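Local coordinates for protein CRISPR system CMR subunit Cmr7 1 (Sulfolobus solfataricus, PDB 2X5Q) that is a subunit of the CMR ribonucleoprotein complex, which carries crRNA in CRISPR-based antiviral defence, and possibly works there as a homodimer, at residues 47-58 against 106-114; 94-103 against 115-125. All coordinates share one frame; numbering follows the deposited sequence.

Contact 1: 47-58 against 106-114; sequences QIDDKGLHNILV and LYIIRKKDV
A G1 beta bulge, where Asn55 and Ile56 both face Ile109, marks the point at which the short antiparallel strand 108-109 meets strand 52-60 in the mixed sheet of Cmr7. Ile56 and Ile109 form the hydrogen-bonded pair, and beyond them Val58 N donates to the O of Tyr107, the central residue of an inverse gamma turn. Asn55 has positive phi and psi, a conformation asparagine tolerates well, and its backbone N donates a hydrogen bond to Arg110 O at 2.8 Å. Its CG lies anti to the carbonyl carbon (chi1 -59°), which sends the amide toward the 111-114 chain. There Asn55 OD1 accepts from Lys112 N at 2.8 Å and Asn55 ND2 donates to Lys112 O at 2.9 Å, the latter in both the amide and the carbonyl plane. The buried amide thus grips both backbone polar atoms of Lys112 as a strand would, and ND2 also bonds to Val45 O.

Farther toward the hairpin tip, the aliphatic part of Lys112 lies over one face of the His54 ring, with CD 4.2 Å from its centroid. In the plane of that ring, His54 NE2 donates to Asp49 OD1 at 2.9 Å. Lys51 N comes to the same oxygen from the opposite face of the carboxylate, closing an Asx turn, so the aspartate is held from both faces, and its bond to NE2 limits the rotation of the imidazole. Beta-branched Val58 suits the other end: its CB sits over the Tyr107 ring, offset toward the rim, 3.8 Å from the centroid and 18° off the normal.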
loop_
_atom_site.group_PDB
_atom_site.type_symbol
_atom_site.label_atom_id
_atom_site.label_comp_id
_atom_site.label_asym_id
_atom_site.label_seq_id
_atom_site.Cartn_x
_atom_site.Cartn_y
_atom_site.Cartn_z
ATOM N N GLN A 47 4.591 20.614 -10.141
ATOM C CA GLN A 47 4.806 21.897 -10.804
ATOM C C GLN A 47 4.742 23.052 -9.810
ATOM O O GLN A 47 3.989 23.001 -8.843
ATOM C CB GLN A 47 3.747 22.099 -11.906
ATOM C CG GLN A 47 3.929 21.170 -13.134
ATOM C CD GLN A 47 2.645 20.954 -13.934
ATOM O OE1 GLN A 47 1.943 21.920 -14.269
ATOM N NE2 GLN A 47 2.335 19.687 -14.256
ATOM N N ILE A 48 5.551 24.079 -10.034
ATOM C CA ILE A 48 5.377 25.344 -9.330
ATOM C C ILE A 48 4.995 26.442 -10.318
ATOM O O ILE A 48 5.367 26.401 -11.499
ATOM C CB ILE A 48 6.608 25.748 -8.443
ATOM C CG1 ILE A 48 7.780 26.262 -9.258
ATOM C CG2 ILE A 48 7.075 24.576 -7.577
ATOM C CD1 ILE A 48 8.720 27.119 -8.439
ATOM N N ASP A 49 4.218 27.408 -9.840
ATOM C CA ASP A 49 3.835 28.556 -10.655
ATOM C C ASP A 49 3.515 29.706 -9.718
ATOM O O ASP A 49 3.821 29.606 -8.529
ATOM C CB ASP A 49 2.666 28.205 -11.591
ATOM C CG ASP A 49 1.396 27.799 -10.853
ATOM O OD1 ASP A 49 1.220 28.116 -9.659
ATOM O OD2 ASP A 49 0.553 27.147 -11.493
ATOM N N ASP A 50 2.902 30.775 -10.229
ATOM C CA ASP A 50 2.579 31.936 -9.395
ATOM C C ASP A 50 1.535 31.672 -8.295
ATOM O O ASP A 50 1.309 32.538 -7.460
ATOM C CB ASP A 50 2.221 33.194 -10.234
ATOM C CG ASP A 50 0.972 33.026 -11.112
ATOM O OD1 ASP A 50 0.376 31.936 -11.151
ATOM O OD2 ASP A 50 0.602 33.998 -11.807
ATOM N N LYS A 51 0.930 30.482 -8.279
ATOM C CA LYS A 51 -0.058 30.113 -7.247
ATOM C C LYS A 51 0.477 29.123 -6.214
ATOM O O LYS A 51 -0.227 28.797 -5.247
ATOM C CB LYS A 51 -1.310 29.525 -7.898
ATOM C CG LYS A 51 -1.866 30.312 -9.076
ATOM C CD LYS A 51 -2.258 31.725 -8.680
ATOM C CE LYS A 51 -2.748 32.507 -9.889
ATOM N NZ LYS A 51 -2.628 33.970 -9.662
ATOM N N GLY A 52 1.695 28.624 -6.435
ATOM C CA GLY A 52 2.396 27.768 -5.491
ATOM C C GLY A 52 2.805 26.432 -6.093
ATOM O O GLY A 52 3.065 26.321 -7.290
ATOM N N LEU A 53 2.837 25.414 -5.240
ATOM C CA LEU A 53 3.241 24.064 -5.605
ATOM C C LEU A 53 2.009 23.220 -5.948
ATOM O O LEU A 53 0.953 23.353 -5.303
ATOM C CB LEU A 53 3.990 23.444 -4.415
ATOM C CG LEU A 53 4.598 22.048 -4.565
ATOM C CD1 LEU A 53 5.517 21.992 -5.777
ATOM C CD2 LEU A 53 5.347 21.688 -3.266
ATOM N N HIS A 54 2.143 22.362 -6.961
ATOM C CA HIS A 54 1.023 21.561 -7.483
ATOM C C HIS A 54 1.408 20.125 -7.764
ATOM O O HIS A 54 2.556 19.837 -8.079
ATOM C CB HIS A 54 0.476 22.162 -8.784
ATOM C CG HIS A 54 0.069 23.595 -8.668
ATOM N ND1 HIS A 54 -1.102 23.988 -8.057
ATOM C CD2 HIS A 54 0.679 24.730 -9.083
ATOM C CE1 HIS A 54 -1.186 25.306 -8.084
ATOM N NE2 HIS A 54 -0.122 25.780 -8.708
ATOM N N ASN A 55 0.403 19.247 -7.717
ATOM C CA ASN A 55 0.538 17.825 -8.045
ATOM C C ASN A 55 1.482 17.085 -7.116
ATOM O O ASN A 55 2.528 16.564 -7.543
ATOM C CB ASN A 55 0.960 17.601 -9.503
ATOM C CG ASN A 55 -0.012 18.178 -10.483
ATOM O OD1 ASN A 55 -1.226 18.084 -10.279
ATOM N ND2 ASN A 55 0.504 18.790 -11.561
ATOM N N ILE A 56 1.090 17.035 -5.854
ATOM C CA ILE A 56 1.848 16.367 -4.818
ATOM C C ILE A 56 1.288 14.955 -4.627
ATOM O O ILE A 56 0.088 14.779 -4.468
ATOM C CB ILE A 56 1.769 17.132 -3.476
ATOM C CG1 ILE A 56 2.465 18.496 -3.571
ATOM C CG2 ILE A 56 2.431 16.322 -2.339
ATOM C CD1 ILE A 56 1.542 19.651 -3.725
ATOM N N LEU A 57 2.163 13.953 -4.648
ATOM C CA LEU A 57 1.724 12.572 -4.432
ATOM C C LEU A 57 1.727 12.209 -2.948
ATOM O O LEU A 57 2.726 12.400 -2.255
ATOM C CB LEU A 57 2.592 11.603 -5.232
ATOM C CG LEU A 57 2.154 10.139 -5.200
ATOM C CD1 LEU A 57 0.824 9.958 -5.919
ATOM C CD2 LEU A 57 3.259 9.278 -5.810
ATOM N N VAL A 58 0.606 11.667 -2.481
ATOM C CA VAL A 58 0.466 11.204 -1.107
ATOM C C VAL A 58 0.498 9.687 -1.160
ATOM O O VAL A 58 -0.407 9.058 -1.689
ATOM C CB VAL A 58 -0.864 11.672 -0.469
ATOM C CG1 VAL A 58 -0.953 11.228 1.033
ATOM C CG2 VAL A 58 -1.007 13.180 -0.627
ATOM N N LEU A 106 -3.988 7.831 -9.112
ATOM C CA LEU A 106 -3.034 8.218 -8.086
ATOM C C LEU A 106 -3.609 9.211 -7.099
ATOM O O LEU A 106 -4.507 9.996 -7.438
ATOM C CB LEU A 106 -1.783 8.815 -8.716
ATOM C CG LEU A 106 -0.867 7.810 -9.404
ATOM C CD1 LEU A 106 0.244 8.543 -10.149
ATOM C CD2 LEU A 106 -0.327 6.800 -8.363
ATOM N N TYR A 107 -3.061 9.178 -5.885
ATOM C CA TYR A 107 -3.479 10.081 -4.815
ATOM C C TYR A 107 -2.671 11.383 -4.885
ATOM O O TYR A 107 -1.703 11.593 -4.133
ATOM C CB TYR A 107 -3.338 9.395 -3.462
ATOM C CG TYR A 107 -3.941 10.132 -2.280
ATOM C CD1 TYR A 107 -4.659 11.315 -2.436
ATOM C CD2 TYR A 107 -3.841 9.599 -0.997
ATOM C CE1 TYR A 107 -5.218 11.956 -1.360
ATOM C CE2 TYR A 107 -4.392 10.248 0.091
ATOM C CZ TYR A 107 -5.062 11.428 -0.091
ATOM O OH TYR A 107 -5.627 12.082 0.967
ATOM N N ILE A 108 -3.098 12.260 -5.793
ATOM C CA ILE A 108 -2.394 13.502 -6.073
ATOM C C ILE A 108 -3.208 14.652 -5.481
ATOM O O ILE A 108 -4.405 14.748 -5.735
ATOM C CB ILE A 108 -2.205 13.688 -7.614
ATOM C CG1 ILE A 108 -1.307 12.586 -8.205
ATOM C CG2 ILE A 108 -1.646 15.071 -7.939
ATOM C CD1 ILE A 108 -1.277 12.563 -9.781
ATOM N N ILE A 109 -2.580 15.514 -4.686
ATOM C CA ILE A 109 -3.263 16.704 -4.167
ATOM C C ILE A 109 -2.730 17.998 -4.788
ATOM O O ILE A 109 -1.666 18.003 -5.412
ATOM C CB ILE A 109 -3.209 16.784 -2.619
ATOM C CG1 ILE A 109 -1.772 16.730 -2.115
ATOM C CG2 ILE A 109 -4.015 15.639 -2.014
ATOM C CD1 ILE A 109 -1.619 17.204 -0.698
ATOM N N ARG A 110 -3.497 19.082 -4.623
ATOM C CA ARG A 110 -3.218 20.365 -5.262
ATOM C C ARG A 110 -3.106 20.123 -6.769
ATOM O O ARG A 110 -2.125 20.513 -7.394
ATOM C CB ARG A 110 -1.926 20.992 -4.733
ATOM C CG ARG A 110 -1.818 21.098 -3.217
ATOM C CD ARG A 110 -2.709 22.163 -2.688
ATOM N NE ARG A 110 -2.574 22.336 -1.236
ATOM C CZ ARG A 110 -1.992 23.368 -0.614
ATOM N NH1 ARG A 110 -1.427 24.370 -1.286
ATOM N NH2 ARG A 110 -1.968 23.385 0.719
ATOM N N LYS A 111 -4.100 19.443 -7.333
ATOM C CA LYS A 111 -4.015 18.981 -8.733
ATOM C C LYS A 111 -4.008 20.142 -9.725
ATOM O O LYS A 111 -4.786 21.076 -9.592
ATOM C CB LYS A 111 -5.160 18.018 -9.083
ATOM C CG LYS A 111 -4.887 16.571 -8.774
ATOM C CD LYS A 111 -5.980 15.653 -9.382
ATOM C CE LYS A 111 -5.662 15.217 -10.834
ATOM N NZ LYS A 111 -6.444 14.001 -11.311
ATOM N N LYS A 112 -3.109 20.076 -10.705
ATOM C CA LYS A 112 -3.044 21.066 -11.785
ATOM C C LYS A 112 -2.679 20.379 -13.092
ATOM O O LYS A 112 -1.592 19.825 -13.210
ATOM C CB LYS A 112 -1.993 22.140 -11.492
ATOM C CG LYS A 112 -1.892 23.224 -12.591
ATOM C CD LYS A 112 -0.506 23.855 -12.653
ATOM C CE LYS A 112 -0.378 24.851 -13.806
ATOM N NZ LYS A 112 -0.582 24.195 -15.143
ATOM N N ASP A 113 -3.584 20.429 -14.069
ATOM C CA ASP A 113 -3.316 19.893 -15.400
ATOM C C ASP A 113 -2.601 18.531 -15.321
ATOM O O ASP A 113 -1.470 18.374 -15.779
ATOM C CB ASP A 113 -2.501 20.902 -16.215
ATOM C CG ASP A 113 -3.190 22.265 -16.326
ATOM O OD1 ASP A 113 -4.366 22.388 -15.914
ATOM O OD2 ASP A 113 -2.554 23.226 -16.825
ATOM N N VAL A 114 -3.277 17.573 -14.693
ATOM C CA VAL A 114 -2.821 16.182 -14.613
ATOM C C VAL A 114 -3.680 15.364 -15.558
ATOM O O VAL A 114 -4.899 15.525 -15.623
ATOM C CB VAL A 114 -2.924 15.625 -13.167
ATOM C CG1 VAL A 114 -3.130 14.095 -13.156
ATOM C CG2 VAL A 114 -1.678 15.993 -12.368
HETATM O O HOH W 1 -0.456 24.993 -3.976
#

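Contact 2: 94-103 against 115-125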
loop_
_atom_site.group_PDB
_atom_site.type_symbol
_atom_site.label_atom_id
_atom_site.label_comp_id
_atom_site.label_asym_id
_atom_site.label_seq_id
_atom_site.Cartn_x
_atom_site.Cartn_y
_atom_site.Cartn_z
ATOM N N ASN A 94 17.223 0.964 -3.785
ATOM C CA ASN A 94 16.270 0.065 -4.406
ATOM C C ASN A 94 15.115 0.875 -4.931
ATOM O O ASN A 94 14.620 1.765 -4.236
ATOM C CB ASN A 94 15.727 -0.932 -3.389
ATOM C CG ASN A 94 16.798 -1.700 -2.716
ATOM O OD1 ASN A 94 16.894 -1.694 -1.481
ATOM N ND2 ASN A 94 17.648 -2.360 -3.509
ATOM N N HIS A 95 14.686 0.569 -6.149
ATOM C CA HIS A 95 13.564 1.265 -6.770
ATOM C C HIS A 95 12.468 0.278 -7.128
ATOM O O HIS A 95 12.750 -0.836 -7.591
ATOM C CB HIS A 95 13.989 2.035 -8.027
ATOM C CG HIS A 95 14.717 1.209 -9.028
ATOM N ND1 HIS A 95 14.144 0.785 -10.207
ATOM C CD2 HIS A 95 15.980 0.727 -9.028
ATOM C CE1 HIS A 95 15.023 0.072 -10.888
ATOM N NE2 HIS A 95 16.146 0.020 -10.192
ATOM N N PHE A 96 11.228 0.694 -6.900
ATOM C CA PHE A 96 10.065 -0.039 -7.344
ATOM C C PHE A 96 9.373 0.839 -8.385
ATOM O O PHE A 96 9.122 2.013 -8.150
ATOM C CB PHE A 96 9.137 -0.339 -6.163
ATOM C CG PHE A 96 7.927 -1.136 -6.546
ATOM C CD1 PHE A 96 7.956 -2.517 -6.532
ATOM C CD2 PHE A 96 6.761 -0.496 -6.956
ATOM C CE1 PHE A 96 6.837 -3.252 -6.919
ATOM C CE2 PHE A 96 5.646 -1.224 -7.338
ATOM C CZ PHE A 96 5.684 -2.597 -7.311
ATOM N N LYS A 97 9.100 0.279 -9.550
ATOM C CA LYS A 97 8.574 1.063 -10.660
ATOM C C LYS A 97 7.102 0.752 -10.896
ATOM O O LYS A 97 6.724 -0.413 -11.013
ATOM C CB LYS A 97 9.377 0.772 -11.924
ATOM C CG LYS A 97 8.921 1.554 -13.141
ATOM C CD LYS A 97 9.784 1.267 -14.372
ATOM C CE LYS A 97 10.967 2.199 -14.421
ATOM N NZ LYS A 97 11.835 2.006 -15.626
ATOM N N ILE A 98 6.288 1.800 -10.982
ATOM C CA ILE A 98 4.900 1.684 -11.398
ATOM C C ILE A 98 4.816 2.111 -12.858
ATOM O O ILE A 98 5.149 3.251 -13.173
ATOM C CB ILE A 98 3.986 2.605 -10.596
ATOM C CG1 ILE A 98 3.929 2.180 -9.127
ATOM C CG2 ILE A 98 2.581 2.609 -11.209
ATOM C CD1 ILE A 98 5.139 2.567 -8.305
ATOM N N ILE A 99 4.339 1.226 -13.728
ATOM C CA ILE A 99 4.395 1.442 -15.174
ATOM C C ILE A 99 3.020 1.777 -15.751
ATOM O O ILE A 99 2.099 0.966 -15.709
ATOM C CB ILE A 99 4.967 0.203 -15.920
ATOM C CG1 ILE A 99 6.368 -0.147 -15.391
ATOM C CG2 ILE A 99 5.013 0.451 -17.412
ATOM C CD1 ILE A 99 6.860 -1.591 -15.761
ATOM N N GLY A 100 2.909 2.989 -16.293
ATOM C CA GLY A 100 1.730 3.416 -17.031
ATOM C C GLY A 100 0.436 3.447 -16.236
ATOM O O GLY A 100 -0.617 3.149 -16.769
ATOM N N ILE A 101 0.496 3.824 -14.969
ATOM C CA ILE A 101 -0.726 3.951 -14.186
ATOM C C ILE A 101 -1.498 5.203 -14.628
ATOM O O ILE A 101 -0.897 6.262 -14.815
ATOM C CB ILE A 101 -0.454 4.020 -12.678
ATOM C CG1 ILE A 101 -1.769 3.863 -11.892
ATOM C CG2 ILE A 101 0.262 5.329 -12.312
ATOM C CD1 ILE A 101 -1.609 3.900 -10.379
ATOM N N PRO A 102 -2.818 5.062 -14.845
ATOM C CA PRO A 102 -3.681 6.210 -15.059
ATOM C C PRO A 102 -3.517 7.217 -13.943
ATOM O O PRO A 102 -3.591 6.855 -12.751
ATOM C CB PRO A 102 -5.081 5.594 -15.053
ATOM C CG PRO A 102 -4.876 4.228 -15.567
ATOM C CD PRO A 102 -3.568 3.800 -14.972
ATOM N N SER A 103 -3.255 8.460 -14.317
ATOM C CA SER A 103 -2.977 9.491 -13.333
ATOM C C SER A 103 -4.184 9.723 -12.429
ATOM O O SER A 103 -4.020 10.091 -11.261
ATOM C CB SER A 103 -2.546 10.795 -13.999
ATOM O OG SER A 103 -3.530 11.272 -14.904
ATOM N N HIS A 115 -3.038 14.495 -16.312
ATOM C CA HIS A 115 -3.719 13.799 -17.381
ATOM C C HIS A 115 -2.868 12.645 -17.848
ATOM O O HIS A 115 -1.654 12.666 -17.712
ATOM C CB HIS A 115 -3.936 14.759 -18.553
ATOM C CG HIS A 115 -2.676 15.431 -19.008
ATOM N ND1 HIS A 115 -2.019 15.080 -20.169
ATOM C CD2 HIS A 115 -1.926 16.401 -18.430
ATOM C CE1 HIS A 115 -0.931 15.819 -20.297
ATOM N NE2 HIS A 115 -0.854 16.633 -19.258
ATOM N N GLY A 116 -3.518 11.653 -18.422
ATOM C CA GLY A 116 -2.824 10.563 -19.058
ATOM C C GLY A 116 -2.166 9.637 -18.065
ATOM O O GLY A 116 -2.457 9.657 -16.863
ATOM N N ASN A 117 -1.258 8.833 -18.596
ATOM C CA ASN A 117 -0.623 7.771 -17.847
ATOM C C ASN A 117 0.749 8.213 -17.397
ATOM O O ASN A 117 1.447 8.905 -18.146
ATOM C CB ASN A 117 -0.513 6.533 -18.729
ATOM C CG ASN A 117 -1.857 6.048 -19.194
ATOM O OD1 ASN A 117 -2.786 5.948 -18.408
ATOM N ND2 ASN A 117 -1.975 5.758 -20.487
ATOM N N ILE A 118 1.114 7.797 -16.184
ATOM C CA ILE A 118 2.386 8.118 -15.562
ATOM C C ILE A 118 3.142 6.834 -15.232
ATOM O O ILE A 118 2.557 5.890 -14.709
ATOM C CB ILE A 118 2.175 8.922 -14.249
ATOM C CG1 ILE A 118 1.459 10.251 -14.560
ATOM C CG2 ILE A 118 3.492 9.190 -13.537
ATOM C CD1 ILE A 118 1.419 11.213 -13.417
ATOM N N THR A 119 4.428 6.804 -15.582
ATOM C CA THR A 119 5.370 5.810 -15.066
ATOM C C THR A 119 6.270 6.507 -14.043
ATOM O O THR A 119 6.808 7.603 -14.307
ATOM C CB THR A 119 6.205 5.202 -16.180
ATOM O OG1 THR A 119 5.350 4.447 -17.047
ATOM C CG2 THR A 119 7.289 4.285 -15.621
ATOM N N PHE A 120 6.395 5.912 -12.864
ATOM C CA PHE A 120 7.225 6.499 -11.817
ATOM C C PHE A 120 7.837 5.447 -10.908
ATOM O O PHE A 120 7.299 4.343 -10.763
ATOM C CB PHE A 120 6.457 7.549 -11.004
ATOM C CG PHE A 120 5.450 6.983 -10.043
ATOM C CD1 PHE A 120 5.690 6.990 -8.677
ATOM C CD2 PHE A 120 4.234 6.497 -10.499
ATOM C CE1 PHE A 120 4.758 6.491 -7.799
ATOM C CE2 PHE A 120 3.300 6.014 -9.628
ATOM C CZ PHE A 120 3.563 5.994 -8.268
ATOM N N SER A 121 8.969 5.799 -10.307
ATOM C CA SER A 121 9.666 4.900 -9.384
ATOM C C SER A 121 9.735 5.472 -7.957
ATOM O O SER A 121 9.871 6.679 -7.779
ATOM C CB SER A 121 11.073 4.623 -9.905
ATOM O OG SER A 121 11.017 3.903 -11.123
ATOM N N LEU A 122 9.660 4.575 -6.968
ATOM C CA LEU A 122 9.737 4.890 -5.541
ATOM C C LEU A 122 10.990 4.261 -4.956
ATOM O O LEU A 122 11.292 3.134 -5.301
ATOM C CB LEU A 122 8.561 4.247 -4.801
ATOM C CG LEU A 122 7.168 4.492 -5.370
ATOM C CD1 LEU A 122 6.192 3.499 -4.778
ATOM C CD2 LEU A 122 6.744 5.945 -5.118
ATOM N N PRO A 123 11.682 4.960 -4.029
ATOM C CA PRO A 123 12.790 4.376 -3.261
ATOM C C PRO A 123 12.306 3.543 -2.061
ATOM O O PRO A 123 11.842 4.118 -1.074
ATOM C CB PRO A 123 13.561 5.609 -2.783
ATOM C CG PRO A 123 12.531 6.689 -2.681
ATOM C CD PRO A 123 11.439 6.368 -3.653
ATOM N N ILE A 124 12.426 2.211 -2.147
ATOM C CA ILE A 124 11.910 1.297 -1.099
ATOM C C ILE A 124 12.970 0.430 -0.409
ATOM O O ILE A 124 14.055 0.223 -0.944
ATOM C CB ILE A 124 10.862 0.341 -1.660
ATOM C CG1 ILE A 124 11.451 -0.464 -2.832
ATOM C CG2 ILE A 124 9.627 1.119 -2.074
ATOM C CD1 ILE A 124 10.808 -1.837 -3.031
ATOM N N LYS A 125 12.638 -0.065 0.779
ATOM C CA LYS A 125 13.425 -1.097 1.472
ATOM C C LYS A 125 13.078 -1.109 2.950
ATOM O O LYS A 125 11.896 -1.203 3.301
ATOM C CB LYS A 125 14.937 -0.908 1.289
ATOM C CG LYS A 125 15.798 -1.811 2.170
ATOM C CD LYS A 125 17.155 -2.078 1.542
ATOM C CE LYS A 125 18.101 -2.767 2.511
ATOM N NZ LYS A 125 19.178 -3.478 1.761
#
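Ile98 lies beside Phe120 in an antiparallel hydrogen-bonded pair, its CD1 over one face of the ring, 4.1 Å from the centroid, while Ile101 CG2 approaches the ring edge. Phe120 CG stands between its own backbone N and carbonyl carbon (chi1 74°), bringing the ring back against Ile98 CB, 3.6 Å from CE2. Leu122 CD1 meets Ile98 CD1 at 3.8 Å on this apolar side; branched Ile98 offers both CD1 and CB to the ring.

These groups are positioned by the ladder between strands 95-102 and 117-123, interrupted by a beta bulge between Ile98 and Ile101. At the corner Gly100, with positive phi, donates its N to Thr119 OG1 at 2.9 Å, so a threonine hydroxyl takes up an amide that the shifted register leaves without a good backbone partner. At the far end Ser103 N and OG both donate to Gly116 O, OG in the carbonyl plane on a lone pair at 2.8 Å.

Farther out, Lys97 forms a salt bridge with Glu10, and residues 97-99 pair in parallel with a strand of the second subunit. The ladder thus packs apolar side chains on the Phe120 side, while residues 97-99 carry the sheet on into the second subunit.

In the fold
From the N terminus, the chain passes through 47-58, where strands 47-49 and 52-60 form a hairpin and 52-60 also pairs with 80-86. After 94-103 it reaches 106-114, where contact 1 closes a long loop made largely of strands. Residues 115-125 return along 94-103, and contact 2 closes a shorter connection. The two contacts cross rather than nest, because 94-103 lies inside the loop closed by contact 1 and 115-125 beyond it. Both belong to one mixed sheet, and their side chains meet: Leu57 and Leu106 pack on Phe120, Leu106 also on Ile101, and Val114 on Ser103. Contact 1 touches helix 172-185 and, through Tyr107, Pro77 of the second subunit; contact 2 joins strand 11-15 and that subunit.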